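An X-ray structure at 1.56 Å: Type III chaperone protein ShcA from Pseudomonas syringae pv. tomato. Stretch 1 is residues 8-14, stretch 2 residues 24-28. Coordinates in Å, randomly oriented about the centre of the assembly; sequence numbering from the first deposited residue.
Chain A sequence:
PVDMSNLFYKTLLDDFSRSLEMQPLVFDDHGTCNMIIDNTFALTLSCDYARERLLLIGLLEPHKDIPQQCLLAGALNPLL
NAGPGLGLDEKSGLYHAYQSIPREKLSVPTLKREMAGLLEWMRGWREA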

ATOM      1  N   PHE A   8      10.068  -9.672   8.644  1.00 22.54           N
ATOM      2  CA  PHE A   8      10.441  -9.832   7.245  1.00 22.72           C
ATOM      3  C   PHE A   8       9.939  -8.678   6.345  1.00 20.68           C
ATOM      4  O   PHE A   8      10.638  -8.233   5.477  1.00 21.04           O
ATOM      5  N   TYR A   9       8.692  -8.268   6.594  1.00 21.02           N
ATOM      6  CA  TYR A   9       8.035  -7.212   5.816  1.00 21.60           C
ATOM      7  C   TYR A   9       8.769  -5.871   5.973  1.00 20.60           C
ATOM      8  O   TYR A   9       9.067  -5.216   4.984  1.00 20.19           O
ATOM      9  N   LYS A  10       9.106  -5.552   7.219  1.00 22.43           N
ATOM     10  CA  LYS A  10       9.886  -4.331   7.484  1.00 22.76           C
ATOM     11  C   LYS A  10      11.224  -4.398   6.796  1.00 21.03           C
ATOM     12  O   LYS A  10      11.712  -3.432   6.190  1.00 21.74           O
ATOM     13  N   THR A  11      11.923  -5.519   6.904  1.00 21.02           N
ATOM     14  CA  THR A  11      13.198  -5.650   6.244  1.00 22.56           C
ATOM     15  C   THR A  11      13.129  -5.393   4.738  1.00 22.06           C
ATOM     16  O   THR A  11      13.983  -4.751   4.114  1.00 23.27           O
ATOM     17  N   LEU A  12      12.069  -5.932   4.134  1.00 21.62           N
ATOM     18  CA  LEU A  12      11.835  -5.726   2.720  1.00 22.07           C
ATOM     19  C   LEU A  12      11.604  -4.241   2.451  1.00 21.13           C
ATOM     20  O   LEU A  12      12.135  -3.706   1.474  1.00 22.59           O
ATOM     21  N   LEU A  13      10.738  -3.651   3.252  1.00 20.70           N
ATOM     22  CA  LEU A  13      10.418  -2.232   3.118  1.00 22.55           C
ATOM     23  C   LEU A  13      11.646  -1.344   3.251  1.00 22.61           C
ATOM     24  O   LEU A  13      11.810  -0.401   2.444  1.00 23.15           O
ATOM     25  N   ASP A  14      12.531  -1.723   4.200  1.00 22.84           N
ATOM     26  CA  ASP A  14      13.832  -1.019   4.274  1.00 23.23           C
ATOM     27  C   ASP A  14      14.690  -1.156   3.046  1.00 23.43           C
ATOM     28  O   ASP A  14      15.302  -0.176   2.604  1.00 24.99           O
ATOM     29  N   PRO A  24      13.710   6.125   4.998  1.00 31.14           N
ATOM     30  CA  PRO A  24      12.987   4.848   5.056  1.00 29.53           C
ATOM     31  C   PRO A  24      11.480   4.974   5.269  1.00 29.54           C
ATOM     32  O   PRO A  24      10.983   5.730   6.101  1.00 28.48           O
ATOM     33  N   LEU A  25      10.730   4.242   4.449  1.00 27.28           N
ATOM     34  CA  LEU A  25       9.326   4.088   4.718  1.00 25.60           C
ATOM     35  C   LEU A  25       9.164   3.172   5.919  1.00 25.92           C
ATOM     36  O   LEU A  25      10.011   2.295   6.115  1.00 28.36           O
ATOM     37  N   VAL A  26       8.079   3.351   6.643  1.00 22.92           N
ATOM     38  CA  VAL A  26       7.820   2.576   7.856  1.00 25.46           C
ATOM     39  C   VAL A  26       6.415   2.015   7.904  1.00 24.00           C
ATOM     40  O   VAL A  26       5.447   2.596   7.413  1.00 24.24           O
ATOM     41  N   PHE A  27       6.285   0.852   8.519  1.00 24.54           N
ATOM     42  CA  PHE A  27       4.960   0.387   8.855  1.00 24.04           C
ATOM     43  C   PHE A  27       4.530   0.978  10.184  1.00 24.27           C
ATOM     44  O   PHE A  27       5.303   0.936  11.168  1.00 27.14           O
ATOM     45  N   ASP A  28       3.318   1.508  10.271  1.00 23.12           N
ATOM     46  CA  ASP A  28       2.787   1.957  11.538  1.00 23.79           C
ATOM     47  C   ASP A  28       2.346   0.813  12.474  1.00 25.95           C
ATOM     48  O   ASP A  28       2.610  -0.362  12.211  1.00 24.78           O
TER

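The contact between the helix of residues 8-14 and the irregular segment 24-28 centres on Leu 13 and Phe 27, both buried and both with CA-to-CB bonds pointing toward the opposing stretch. Leu 13 adopts chi1 t and chi2 p, which sets its CD2 methyl over one face of the Phe 27 ring in a CH-pi contact, 3.8 Å from the ring centroid and 18° off the normal. The same side chain meets Leu 25 (chi1 m, chi2 t), with Leu 13 CG 3.9 Å from Leu 25 CB.

Phe 27, with chi1 m, brings its ring edge to the helix backbone: Phe 27 CE2 lies 3.6 Å from Tyr 9 O and 3.9 Å from Tyr 9 CB. Tyr 9 (chi1 m) starts toward the segment, but its phenol end leads away. Val 26 points away and contributes little.

At the polar edge no direct hydrogen bond joins the stretches. Instead, water 1 donates to both Asp 14 OD1 (2.8 Å) and Leu 25 O (2.9 Å), bridging two acceptors that could not bond to each other. Asp 14, chi1 m, uses its other oxygen within the helix, where Lys 10 NZ forms a salt bridge to Asp 14 OD2 at 2.7 Å. The lysine is extended to chi3, with chi4 m.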

ATOM      1  CB  PHE A   8       9.841 -11.146   6.749  1.00 22.71           C
ATOM      2  CG  PHE A   8      10.264 -11.550   5.374  1.00 23.91           C
ATOM      3  CD1 PHE A   8      11.429 -12.278   5.205  1.00 27.83           C
ATOM      4  CD2 PHE A   8       9.535 -11.172   4.263  1.00 28.58           C
ATOM      5  CE1 PHE A   8      11.845 -12.694   3.932  1.00 27.90           C
ATOM      6  CE2 PHE A   8       9.952 -11.553   2.976  1.00 28.00           C
ATOM      7  CZ  PHE A   8      11.112 -12.305   2.822  1.00 28.62           C
ATOM      8  CB  TYR A   9       6.567  -7.070   6.210  1.00 21.26           C
ATOM      9  CG  TYR A   9       5.806  -8.403   6.076  1.00 22.05           C
ATOM     10  CD1 TYR A   9       5.448  -8.907   4.823  1.00 22.96           C
ATOM     11  CD2 TYR A   9       5.586  -9.193   7.189  1.00 23.22           C
ATOM     12  CE1 TYR A   9       4.845 -10.160   4.733  1.00 24.13           C
ATOM     13  CE2 TYR A   9       4.997 -10.428   7.100  1.00 24.31           C
ATOM     14  CZ  TYR A   9       4.651 -10.902   5.864  1.00 24.45           C
ATOM     15  OH  TYR A   9       4.025 -12.176   5.830  1.00 26.87           O
ATOM     16  CB  LYS A  10      10.090  -4.161   8.974  1.00 25.91           C
ATOM     17  CG  LYS A  10      11.028  -3.011   9.263  1.00 29.25           C
ATOM     18  CD  LYS A  10      11.358  -2.835  10.727  1.00 31.72           C
ATOM     19  CE  LYS A  10      12.198  -1.578  10.947  1.00 32.73           C
ATOM     20  NZ  LYS A  10      13.548  -1.611  10.356  1.00 31.29           N
ATOM     21  CB  THR A  11      13.840  -7.022   6.562  1.00 24.27           C
ATOM     22  OG1 THR A  11      13.828  -7.146   7.987  1.00 27.33           O
ATOM     23  CG2 THR A  11      15.233  -7.102   5.978  1.00 23.66           C
ATOM     24  CB  LEU A  12      10.621  -6.531   2.243  1.00 21.58           C
ATOM     25  CG  LEU A  12      10.174  -6.248   0.811  1.00 23.53           C
ATOM     26  CD1 LEU A  12      11.221  -6.641  -0.171  1.00 25.23           C
ATOM     27  CD2 LEU A  12       8.849  -6.996   0.624  1.00 24.68           C
ATOM     28  CB  LEU A  13       9.302  -1.815   4.014  1.00 22.81           C
ATOM     29  CG  LEU A  13       8.729  -0.400   3.794  1.00 23.53           C
ATOM     30  CD1 LEU A  13       8.159  -0.294   2.389  1.00 25.81           C
ATOM     31  CD2 LEU A  13       7.666  -0.119   4.836  1.00 28.52           C
ATOM     32  CB  ASP A  14      14.618  -1.554   5.462  1.00 23.46           C
ATOM     33  CG  ASP A  14      14.005  -1.190   6.806  1.00 27.54           C
ATOM     34  OD1 ASP A  14      13.066  -0.346   6.898  1.00 29.32           O
ATOM     35  OD2 ASP A  14      14.421  -1.850   7.841  1.00 28.88           O
ATOM     36  CB  PRO A  24      13.655   4.119   6.229  1.00 34.09           C
ATOM     37  CG  PRO A  24      15.022   4.742   6.263  1.00 33.28           C
ATOM     38  CD  PRO A  24      14.729   6.188   6.050  1.00 34.93           C
ATOM     39  CB  LEU A  25       8.637   3.469   3.507  1.00 26.53           C
ATOM     40  CG  LEU A  25       8.606   4.361   2.265  1.00 24.93           C
ATOM     41  CD1 LEU A  25       8.498   3.561   0.977  1.00 27.60           C
ATOM     42  CD2 LEU A  25       7.533   5.435   2.447  1.00 25.98           C
ATOM     43  CB  VAL A  26       8.112   3.344   9.152  1.00 27.27           C
ATOM     44  CG1 VAL A  26       9.530   3.933   9.091  1.00 31.78           C
ATOM     45  CG2 VAL A  26       7.086   4.399   9.393  1.00 28.18           C
ATOM     46  CB  PHE A  27       4.940  -1.166   8.970  1.00 23.87           C
ATOM     47  CG  PHE A  27       5.075  -1.859   7.657  1.00 22.28           C
ATOM     48  CD1 PHE A  27       4.046  -1.778   6.721  1.00 22.97           C
ATOM     49  CD2 PHE A  27       6.188  -2.616   7.323  1.00 21.82           C
ATOM     50  CE1 PHE A  27       4.191  -2.346   5.476  1.00 21.35           C
ATOM     51  CE2 PHE A  27       6.328  -3.188   6.065  1.00 21.40           C
ATOM     52  CZ  PHE A  27       5.298  -3.102   5.176  1.00 20.10           C
ATOM     53  CB  ASP A  28       1.673   2.987  11.271  1.00 26.60           C
ATOM     54  CG  ASP A  28       0.397   2.396  10.618  1.00 26.73           C
ATOM     55  OD1 ASP A  28       0.190   1.190  10.652  1.00 25.39           O
ATOM     56  OD2 ASP A  28      -0.450   3.225  10.147  1.00 32.84           O
TER
HETATM   57  O   HOH W   1      10.249  -0.358   7.144  1.00 37.95           O